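Local coordinates for 6b protein (PDB 3AQ2), which disturbs plant cell proliferation as a bacterial 6b protein with an ADP-ribosylation fold, probably by interfering with the microRNA machinery of the host, at residues L18-L23 with P99-D104; Y43-V48 with E53-Y58. All coordinates share one frame; numbering follows the deposited sequence.

Interaction 1. Residues L18-L23 with P99-D104; sequences LRVSEL and PPWLLD
Val-20 and Trp-101 bring the two backbones nearest, their CA atoms 6.5 Å apart, where the first turn of helix 20-38 faces a type I beta turn from Pro-99 to Leu-102. The turn belongs to the loop that leads from strand 93-96 to helix 105-115, so in this ADP-ribosylation fold the contact sets the start of the long N-terminal helix against a loop far along the chain. Each side is held by its own backbone: Leu-23 N bonds to Arg-19 O, closing the first helical turn behind the N-cap residue, and Leu-102 N bonds to Pro-99 O at 3.0 Å. No hydrogen bond joins the two segments, and the contact is small and apolar.

The Trp-101 indole makes the contact from the loop side. Its CG sits between the backbone N and the carbonyl carbon (chi1 55°), which turns the ring back over Pro-99 and presents its other face to the helix. On that face Val-20 CG1 comes within 3.6 Å of Trp-101 CG. This is a CH-pi contact to the five-membered ring, 26° off its normal and offset toward the rim, while Val-20 CG2 reaches only Trp-101 CB. The opposite face rests on Pro-99 CB, so the indole is clamped between a valine methyl and a proline ring. Leu-23 touches Leu-205 and Phe-134 of strand 133-137, and Pro-100 lies on Phe-134 too, which ties both segments to the same sheet. Away from the indole, Arg-19, at the N-cap, forms a salt bridge with Glu-22 of the first turn; Arg-19 NH1 lies 2.8 Å from Glu-22 OE2 and meets it on the anti side. One helical turn on from Val-20, Leu-23 CD2 comes in at the benzo edge, near the ring plane, 4.1 Å from Trp-101 CZ3.

Interaction 2. Residues Y43-V48 with E53-Y58; sequences YFNRSV and EYDDEY
The Tyr-54 ring is sandwiched: Arg-46 lies flat on one face, Tyr-43 CB presses on the other, and Asn-45 O sits at the edge in the ring plane. The guanidinium and ring planes differ by 20°, and Arg-46 CZ stands 3.9 Å from the Tyr-54 centroid, a cation-pi stack reached because the arginine chain bends at chi2 (-69°). On the far face, Tyr-43 CB approaches Tyr-54 CG to 3.4 Å. The Tyr-43 ring in turn carries Tyr-58 CB over its centre, 3.7 Å from the centroid, completing a cluster of three tyrosines.

Beside the rings, the backbones are joined by two nearly straight bonds, Asp-55 N to Asn-45 O at 2.8 Å and Ser-47 N to Glu-53 O. The Asn-45 amide adds a third, its ND2 meeting Asp-55 OD2 at 3.0 Å from above the carboxylate plane. Asp-55 OD1 accepts from Glu-57 N, and a water bonded to Asn-45 N also reaches it. Phe-44 CZ packs on Glu-57 CG, while the Glu-57 carboxylate goes on to Ser-140 and Arg-161. Another water links Tyr-43 O to Tyr-54 OH. These features belong to an irregular, hairpin-like connection between strands 41-43 and 58-60, its returning leg shaped by an Asx turn at Asp-55.

The two contacts lie on opposite sides of the chain's centre, with nearest atoms about 21 Å apart, and they share no element. Interaction 1 joins parts distant in sequence, the start of helix 20-38 and the loop before helix 105-115, whereas interaction 2 folds one connection back on itself, its two legs only five residues apart at their closest ends. Both are partly buried, but their chemistry differs: the helix-loop contact is small and purely apolar across the segments, with its salt bridge kept within segment 18-23. The 43-58 connection lacks regular strand pairing over most of its length and relies on backbone bonds, a cation-pi stack, carboxylates and bound waters.

Interaction 1. Residues L18-L23 with P99-D104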
ATOM      1  N   LEU A  18      -8.026  -5.650 -16.444  1.00 14.51           N
ATOM      2  CA  LEU A  18      -7.762  -4.288 -16.903  1.00 14.09           C
ATOM      3  C   LEU A  18      -9.008  -3.434 -17.088  1.00 14.40           C
ATOM      4  O   LEU A  18      -8.909  -2.230 -17.330  1.00 15.35           O
ATOM      5  CB  LEU A  18      -6.893  -4.300 -18.170  1.00 14.43           C
ATOM      6  CG  LEU A  18      -5.476  -4.862 -17.969  1.00 14.06           C
ATOM      7  CD1 LEU A  18      -4.764  -4.980 -19.297  1.00 17.87           C
ATOM      8  CD2 LEU A  18      -4.660  -4.025 -16.979  1.00 15.64           C
ATOM      9  N   ARG A  19     -10.177  -4.046 -16.953  1.00 14.49           N
ATOM     10  CA  ARG A  19     -11.420  -3.295 -16.972  1.00 14.57           C
ATOM     11  C   ARG A  19     -11.748  -2.820 -15.566  1.00 14.08           C
ATOM     12  O   ARG A  19     -11.723  -3.605 -14.610  1.00 14.39           O
ATOM     13  CB  ARG A  19     -12.547  -4.144 -17.551  1.00 15.68           C
ATOM     14  CG  ARG A  19     -12.319  -4.507 -19.015  1.00 17.79           C
ATOM     15  CD  ARG A  19     -13.487  -5.282 -19.566  1.00 22.30           C
ATOM     16  NE  ARG A  19     -14.710  -4.481 -19.555  1.00 25.87           N
ATOM     17  CZ  ARG A  19     -15.749  -4.712 -18.763  1.00 28.60           C
ATOM     18  NH1 ARG A  19     -15.751  -5.742 -17.925  1.00 29.91           N
ATOM     19  NH2 ARG A  19     -16.801  -3.918 -18.825  1.00 30.41           N
ATOM     20  N   VAL A  20     -12.065  -1.533 -15.457  1.00 13.02           N
ATOM     21  CA  VAL A  20     -12.295  -0.894 -14.155  1.00 12.88           C
ATOM     22  C   VAL A  20     -13.315  -1.646 -13.287  1.00 13.03           C
ATOM     23  O   VAL A  20     -13.045  -1.933 -12.122  1.00 12.63           O
ATOM     24  CB  VAL A  20     -12.741   0.574 -14.325  1.00 12.81           C
ATOM     25  CG1 VAL A  20     -13.186   1.157 -12.978  1.00 12.59           C
ATOM     26  CG2 VAL A  20     -11.606   1.409 -14.939  1.00 11.95           C
ATOM     27  N   SER A  21     -14.490  -1.939 -13.845  1.00 14.37           N
ATOM     28  CA  SER A  21     -15.549  -2.579 -13.071  1.00 15.29           C
ATOM     29  C   SER A  21     -15.117  -3.961 -12.566  1.00 16.05           C
ATOM     30  O   SER A  21     -15.341  -4.287 -11.390  1.00 16.89           O
ATOM     31  CB  SER A  21     -16.848  -2.638 -13.872  1.00 16.58           C
ATOM     32  OG  SER A  21     -16.687  -3.416 -15.045  1.00 18.39           O
ATOM     33  N   GLU A  22     -14.462  -4.737 -13.429  1.00 15.57           N
ATOM     34  CA  GLU A  22     -13.959  -6.067 -13.053  1.00 17.03           C
ATOM     35  C   GLU A  22     -12.884  -5.942 -11.974  1.00 15.10           C
ATOM     36  O   GLU A  22     -12.868  -6.691 -10.989  1.00 15.20           O
ATOM     37  CB  GLU A  22     -13.355  -6.792 -14.253  1.00 17.05           C
ATOM     38  CG  GLU A  22     -14.335  -7.269 -15.290  1.00 20.70           C
ATOM     39  CD  GLU A  22     -13.649  -8.076 -16.386  1.00 22.01           C
ATOM     40  OE1 GLU A  22     -12.631  -8.761 -16.094  1.00 26.28           O
ATOM     41  OE2 GLU A  22     -14.145  -8.038 -17.536  1.00 29.06           O
ATOM     42  N   LEU A  23     -11.977  -4.992 -12.150  1.00 13.47           N
ATOM     43  CA  LEU A  23     -10.910  -4.838 -11.173  1.00 12.65           C
ATOM     44  C   LEU A  23     -11.457  -4.521  -9.787  1.00 12.94           C
ATOM     45  O   LEU A  23     -11.008  -5.089  -8.796  1.00 12.99           O
ATOM     46  CB  LEU A  23      -9.938  -3.749 -11.608  1.00 11.83           C
ATOM     47  CG  LEU A  23      -8.761  -3.554 -10.651  1.00 10.71           C
ATOM     48  CD1 LEU A  23      -7.854  -4.782 -10.627  1.00 11.56           C
ATOM     49  CD2 LEU A  23      -7.987  -2.342 -11.109  1.00 10.68           C
ATOM     50  N   PRO A  99      -8.475   5.133  -5.503  1.00 10.70           N
ATOM     51  CA  PRO A  99      -8.247   3.870  -6.196  1.00 10.59           C
ATOM     52  C   PRO A  99      -7.586   4.082  -7.564  1.00 10.34           C
ATOM     53  O   PRO A  99      -7.563   5.208  -8.081  1.00 10.65           O
ATOM     54  CB  PRO A  99      -9.658   3.298  -6.347  1.00 11.22           C
ATOM     55  CG  PRO A  99     -10.524   4.498  -6.474  1.00 11.44           C
ATOM     56  CD  PRO A  99      -9.898   5.525  -5.551  1.00 11.03           C
ATOM     57  N   PRO A 100      -7.034   3.007  -8.147  1.00 10.84           N
ATOM     58  CA  PRO A 100      -6.268   3.146  -9.394  1.00 10.62           C
ATOM     59  C   PRO A 100      -7.028   3.717 -10.601  1.00 10.78           C
ATOM     60  O   PRO A 100      -6.392   4.156 -11.560  1.00 11.80           O
ATOM     61  CB  PRO A 100      -5.789   1.706  -9.676  1.00 11.60           C
ATOM     62  CG  PRO A 100      -5.902   0.991  -8.381  1.00 12.54           C
ATOM     63  CD  PRO A 100      -7.024   1.623  -7.632  1.00 11.28           C
ATOM     64  N   TRP A 101      -8.363   3.716 -10.555  1.00 10.21           N
ATOM     65  CA  TRP A 101      -9.182   4.247 -11.654  1.00 10.65           C
ATOM     66  C   TRP A 101      -9.696   5.663 -11.407  1.00 10.80           C
ATOM     67  O   TRP A 101     -10.441   6.193 -12.235  1.00 11.24           O
ATOM     68  CB  TRP A 101     -10.385   3.329 -11.923  1.00 11.34           C
ATOM     69  CG  TRP A 101     -11.217   3.077 -10.683  1.00 11.45           C
ATOM     70  CD1 TRP A 101     -12.245   3.850 -10.194  1.00 12.70           C
ATOM     71  CD2 TRP A 101     -11.067   1.984  -9.772  1.00 11.57           C
ATOM     72  NE1 TRP A 101     -12.739   3.295  -9.032  1.00 12.94           N
ATOM     73  CE2 TRP A 101     -12.033   2.151  -8.752  1.00 13.68           C
ATOM     74  CE3 TRP A 101     -10.218   0.866  -9.728  1.00 12.84           C
ATOM     75  CZ2 TRP A 101     -12.167   1.246  -7.692  1.00 12.85           C
ATOM     76  CZ3 TRP A 101     -10.341  -0.030  -8.651  1.00 12.58           C
ATOM     77  CH2 TRP A 101     -11.321   0.161  -7.665  1.00 12.92           C
ATOM     78  N   LEU A 102      -9.339   6.276 -10.277  1.00 10.66           N
ATOM     79  CA  LEU A 102      -9.919   7.589  -9.946  1.00 11.74           C
ATOM     80  C   LEU A 102      -9.427   8.684 -10.880  1.00 12.02           C
ATOM     81  O   LEU A 102     -10.213   9.524 -11.358  1.00 12.78           O
ATOM     82  CB  LEU A 102      -9.624   7.974  -8.491  1.00 12.01           C
ATOM     83  CG  LEU A 102     -10.373   9.227  -8.013  1.00 13.43           C
ATOM     84  CD1 LEU A 102     -11.863   8.949  -7.774  1.00 16.94           C
ATOM     85  CD2 LEU A 102      -9.723   9.786  -6.747  1.00 15.10           C
ATOM     86  N   LEU A 103      -8.121   8.659 -11.127  1.00 12.20           N
ATOM     87  CA  LEU A 103      -7.436   9.644 -11.966  1.00 13.46           C
ATOM     88  C   LEU A 103      -6.538   8.929 -12.958  1.00 13.91           C
ATOM     89  O   LEU A 103      -6.143   7.788 -12.731  1.00 14.13           O
ATOM     90  CB  LEU A 103      -6.577  10.562 -11.097  1.00 13.76           C
ATOM     91  CG  LEU A 103      -7.303  11.394 -10.033  1.00 15.43           C
ATOM     92  CD1 LEU A 103      -6.274  12.102  -9.169  1.00 16.67           C
ATOM     93  CD2 LEU A 103      -8.252  12.382 -10.669  1.00 17.47           C
ATOM     94  N   ASP A 104      -6.209   9.602 -14.058  1.00 14.73           N
ATOM     95  CA  ASP A 104      -5.238   9.069 -15.018  1.00 15.51           C
ATOM     96  C   ASP A 104      -3.887   8.971 -14.292  1.00 14.25           C
ATOM     97  O   ASP A 104      -3.612   9.784 -13.395  1.00 14.13           O
ATOM     98  CB  ASP A 104      -5.136  10.005 -16.229  1.00 17.28           C
ATOM     99  CG  ASP A 104      -4.187   9.486 -17.307  1.00 21.74           C
ATOM    100  OD1 ASP A 104      -2.954   9.696 -17.201  1.00 27.12           O
ATOM    101  OD2 ASP A 104      -4.675   8.885 -18.288  1.00 26.80           O
TER

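Interaction 2. Residues Y43-V48 with E53-Y58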
ATOM      1  N   TYR A  43      -0.839  -9.825  12.793  1.00 15.42           N
ATOM      2  CA  TYR A  43       0.611  -9.691  12.945  1.00 14.89           C
ATOM      3  C   TYR A  43       1.266 -10.457  11.809  1.00 14.30           C
ATOM      4  O   TYR A  43       0.658 -11.369  11.240  1.00 14.65           O
ATOM      5  CB  TYR A  43       1.077 -10.216  14.298  1.00 16.38           C
ATOM      6  CG  TYR A  43       0.720  -9.282  15.425  1.00 16.76           C
ATOM      7  CD1 TYR A  43      -0.513  -9.377  16.059  1.00 18.94           C
ATOM      8  CD2 TYR A  43       1.591  -8.260  15.820  1.00 16.89           C
ATOM      9  CE1 TYR A  43      -0.856  -8.519  17.090  1.00 19.74           C
ATOM     10  CE2 TYR A  43       1.249  -7.393  16.859  1.00 17.30           C
ATOM     11  CZ  TYR A  43       0.017  -7.526  17.477  1.00 19.51           C
ATOM     12  OH  TYR A  43      -0.372  -6.683  18.500  1.00 21.96           O
ATOM     13  N   PHE A  44       2.495 -10.091  11.463  1.00 13.40           N
ATOM     14  CA  PHE A  44       3.098 -10.647  10.246  1.00 13.49           C
ATOM     15  C   PHE A  44       4.607 -10.757  10.250  1.00 14.12           C
ATOM     16  O   PHE A  44       5.151 -11.705   9.684  1.00 15.77           O
ATOM     17  CB  PHE A  44       2.638  -9.875   9.002  1.00 12.55           C
ATOM     18  CG  PHE A  44       2.879  -8.381   9.073  1.00 12.63           C
ATOM     19  CD1 PHE A  44       4.057  -7.824   8.555  1.00 12.23           C
ATOM     20  CD2 PHE A  44       1.940  -7.541   9.657  1.00 12.44           C
ATOM     21  CE1 PHE A  44       4.286  -6.444   8.612  1.00 12.23           C
ATOM     22  CE2 PHE A  44       2.157  -6.145   9.717  1.00 12.82           C
ATOM     23  CZ  PHE A  44       3.340  -5.607   9.200  1.00 12.77           C
ATOM     24  N   ASN A  45       5.277  -9.800  10.892  1.00 13.26           N
ATOM     25  CA  ASN A  45       6.733  -9.784  10.910  1.00 13.37           C
ATOM     26  C   ASN A  45       7.300 -10.270  12.231  1.00 13.92           C
ATOM     27  O   ASN A  45       6.925  -9.769  13.291  1.00 13.52           O
ATOM     28  CB  ASN A  45       7.269  -8.378  10.609  1.00 12.73           C
ATOM     29  CG  ASN A  45       8.765  -8.381  10.324  1.00 14.93           C
ATOM     30  OD1 ASN A  45       9.218  -8.987   9.348  1.00 15.48           O
ATOM     31  ND2 ASN A  45       9.541  -7.710  11.178  1.00 16.42           N
ATOM     32  N   ARG A  46       8.221 -11.232  12.154  1.00 14.51           N
ATOM     33  CA  ARG A  46       8.881 -11.778  13.340  1.00 15.78           C
ATOM     34  C   ARG A  46       9.820 -10.762  13.990  1.00 15.71           C
ATOM     35  O   ARG A  46      10.514 -10.003  13.310  1.00 14.86           O
ATOM     36  CB  ARG A  46       9.650 -13.056  12.987  1.00 17.64           C
ATOM     37  CG  ARG A  46       8.760 -14.169  12.456  1.00 20.63           C
ATOM     38  CD  ARG A  46       7.840 -14.728  13.548  1.00 25.76           C
ATOM     39  NE  ARG A  46       6.738 -15.509  12.982  1.00 28.73           N
ATOM     40  CZ  ARG A  46       5.759 -16.067  13.689  1.00 30.40           C
ATOM     41  NH1 ARG A  46       5.729 -15.943  15.011  1.00 30.77           N
ATOM     42  NH2 ARG A  46       4.803 -16.751  13.065  1.00 31.23           N
ATOM     43  N   SER A  47       9.802 -10.735  15.316  1.00 15.58           N
ATOM     44  CA  SER A  47      10.654  -9.837  16.076  1.00 15.54           C
ATOM     45  C   SER A  47      12.122 -10.196  15.872  1.00 16.31           C
ATOM     46  O   SER A  47      12.468 -11.377  15.755  1.00 17.08           O
ATOM     47  CB  SER A  47      10.309  -9.950  17.560  1.00 16.12           C
ATOM     48  OG  SER A  47      11.216  -9.236  18.371  1.00 14.82           O
ATOM     49  N   VAL A  48      12.977  -9.179  15.836  1.00 16.30           N
ATOM     50  CA  VAL A  48      14.426  -9.392  15.814  1.00 17.90           C
ATOM     51  C   VAL A  48      14.958  -9.596  17.238  1.00 19.03           C
ATOM     52  O   VAL A  48      16.065 -10.088  17.429  1.00 19.38           O
ATOM     53  CB  VAL A  48      15.163  -8.236  15.083  1.00 17.72           C
ATOM     54  CG1 VAL A  48      16.603  -8.580  14.877  1.00 21.58           C
ATOM     55  CG2 VAL A  48      14.527  -7.995  13.732  1.00 19.46           C
ATOM     56  N   GLU A  53       8.468 -14.811  18.156  1.00 24.83           N
ATOM     57  CA  GLU A  53       7.277 -13.986  18.409  1.00 23.35           C
ATOM     58  C   GLU A  53       7.192 -12.914  17.342  1.00 20.36           C
ATOM     59  O   GLU A  53       8.168 -12.651  16.645  1.00 19.18           O
ATOM     60  CB  GLU A  53       7.367 -13.274  19.756  1.00 23.96           C
ATOM     61  CG  GLU A  53       7.415 -14.162  20.997  1.00 26.87           C
ATOM     62  CD  GLU A  53       7.337 -13.358  22.294  1.00 28.11           C
ATOM     63  OE1 GLU A  53       7.593 -12.131  22.273  1.00 33.72           O
ATOM     64  OE2 GLU A  53       7.022 -13.954  23.349  1.00 33.77           O
ATOM     65  N   TYR A  54       6.029 -12.277  17.227  1.00 18.01           N
ATOM     66  CA  TYR A  54       5.875 -11.184  16.271  1.00 16.23           C
ATOM     67  C   TYR A  54       6.398  -9.872  16.846  1.00 15.29           C
ATOM     68  O   TYR A  54       6.442  -9.699  18.067  1.00 15.82           O
ATOM     69  CB  TYR A  54       4.409 -10.990  15.905  1.00 16.25           C
ATOM     70  CG  TYR A  54       3.793 -12.110  15.105  1.00 15.98           C
ATOM     71  CD1 TYR A  54       2.837 -12.947  15.678  1.00 17.64           C
ATOM     72  CD2 TYR A  54       4.145 -12.316  13.772  1.00 17.11           C
ATOM     73  CE1 TYR A  54       2.247 -13.972  14.946  1.00 17.17           C
ATOM     74  CE2 TYR A  54       3.563 -13.339  13.027  1.00 17.48           C
ATOM     75  CZ  TYR A  54       2.615 -14.160  13.618  1.00 17.61           C
ATOM     76  OH  TYR A  54       2.025 -15.163  12.878  1.00 17.35           O
ATOM     77  N   ASP A  55       6.775  -8.945  15.967  1.00 14.10           N
ATOM     78  CA  ASP A  55       7.066  -7.572  16.413  1.00 13.94           C
ATOM     79  C   ASP A  55       5.760  -6.825  16.725  1.00 13.76           C
ATOM     80  O   ASP A  55       4.695  -7.448  16.821  1.00 14.35           O
ATOM     81  CB  ASP A  55       8.007  -6.823  15.440  1.00 13.23           C
ATOM     82  CG  ASP A  55       7.342  -6.425  14.115  1.00 12.77           C
ATOM     83  OD1 ASP A  55       6.094  -6.477  13.976  1.00 12.25           O
ATOM     84  OD2 ASP A  55       8.103  -6.027  13.203  1.00 13.57           O
ATOM     85  N   ASP A  56       5.831  -5.509  16.895  1.00 13.35           N
ATOM     86  CA  ASP A  56       4.660  -4.773  17.380  1.00 14.37           C
ATOM     87  C   ASP A  56       3.687  -4.303  16.287  1.00 13.49           C
ATOM     88  O   ASP A  56       2.631  -3.756  16.608  1.00 13.96           O
ATOM     89  CB  ASP A  56       5.086  -3.587  18.248  1.00 15.08           C
ATOM     90  CG  ASP A  56       5.735  -4.023  19.544  1.00 17.27           C
ATOM     91  OD1 ASP A  56       5.200  -4.946  20.199  1.00 19.18           O
ATOM     92  OD2 ASP A  56       6.780  -3.444  19.920  1.00 19.16           O
ATOM     93  N   GLU A  57       4.025  -4.520  15.019  1.00 12.61           N
ATOM     94  CA  GLU A  57       3.202  -3.983  13.921  1.00 12.06           C
ATOM     95  C   GLU A  57       2.061  -4.935  13.571  1.00 12.05           C
ATOM     96  O   GLU A  57       2.291  -6.132  13.380  1.00 12.77           O
ATOM     97  CB  GLU A  57       4.055  -3.692  12.684  1.00 11.38           C
ATOM     98  CG  GLU A  57       3.306  -2.878  11.634  1.00 11.31           C
ATOM     99  CD  GLU A  57       4.203  -2.293  10.542  1.00 11.53           C
ATOM    100  OE1 GLU A  57       5.407  -2.622  10.491  1.00 12.16           O
ATOM    101  OE2 GLU A  57       3.682  -1.485   9.744  1.00 11.35           O
ATOM    102  N   TYR A  58       0.839  -4.411  13.483  1.00 12.09           N
ATOM    103  CA  TYR A  58      -0.315  -5.251  13.162  1.00 12.93           C
ATOM    104  C   TYR A  58      -1.229  -4.572  12.153  1.00 13.20           C
ATOM    105  O   TYR A  58      -1.364  -3.348  12.164  1.00 12.31           O
ATOM    106  CB  TYR A  58      -1.096  -5.620  14.434  1.00 14.15           C
ATOM    107  CG  TYR A  58      -1.681  -4.428  15.169  1.00 15.01           C
ATOM    108  CD1 TYR A  58      -2.910  -3.901  14.790  1.00 15.99           C
ATOM    109  CD2 TYR A  58      -1.015  -3.841  16.248  1.00 16.25           C
ATOM    110  CE1 TYR A  58      -3.470  -2.809  15.446  1.00 17.26           C
ATOM    111  CE2 TYR A  58      -1.572  -2.732  16.918  1.00 16.67           C
ATOM    112  CZ  TYR A  58      -2.798  -2.228  16.498  1.00 17.08           C
ATOM    113  OH  TYR A  58      -3.387  -1.142  17.123  1.00 19.23           O
TER
HETATM  114  O   HOH W   1       1.159 -14.002  10.300  1.00 18.04           O
HETATM  115  O   HOH W   2       1.374  -4.469  18.943  1.00 25.78           O
HETATM  116  O   HOH W   3       4.170  -8.052  12.831  1.00 13.60           O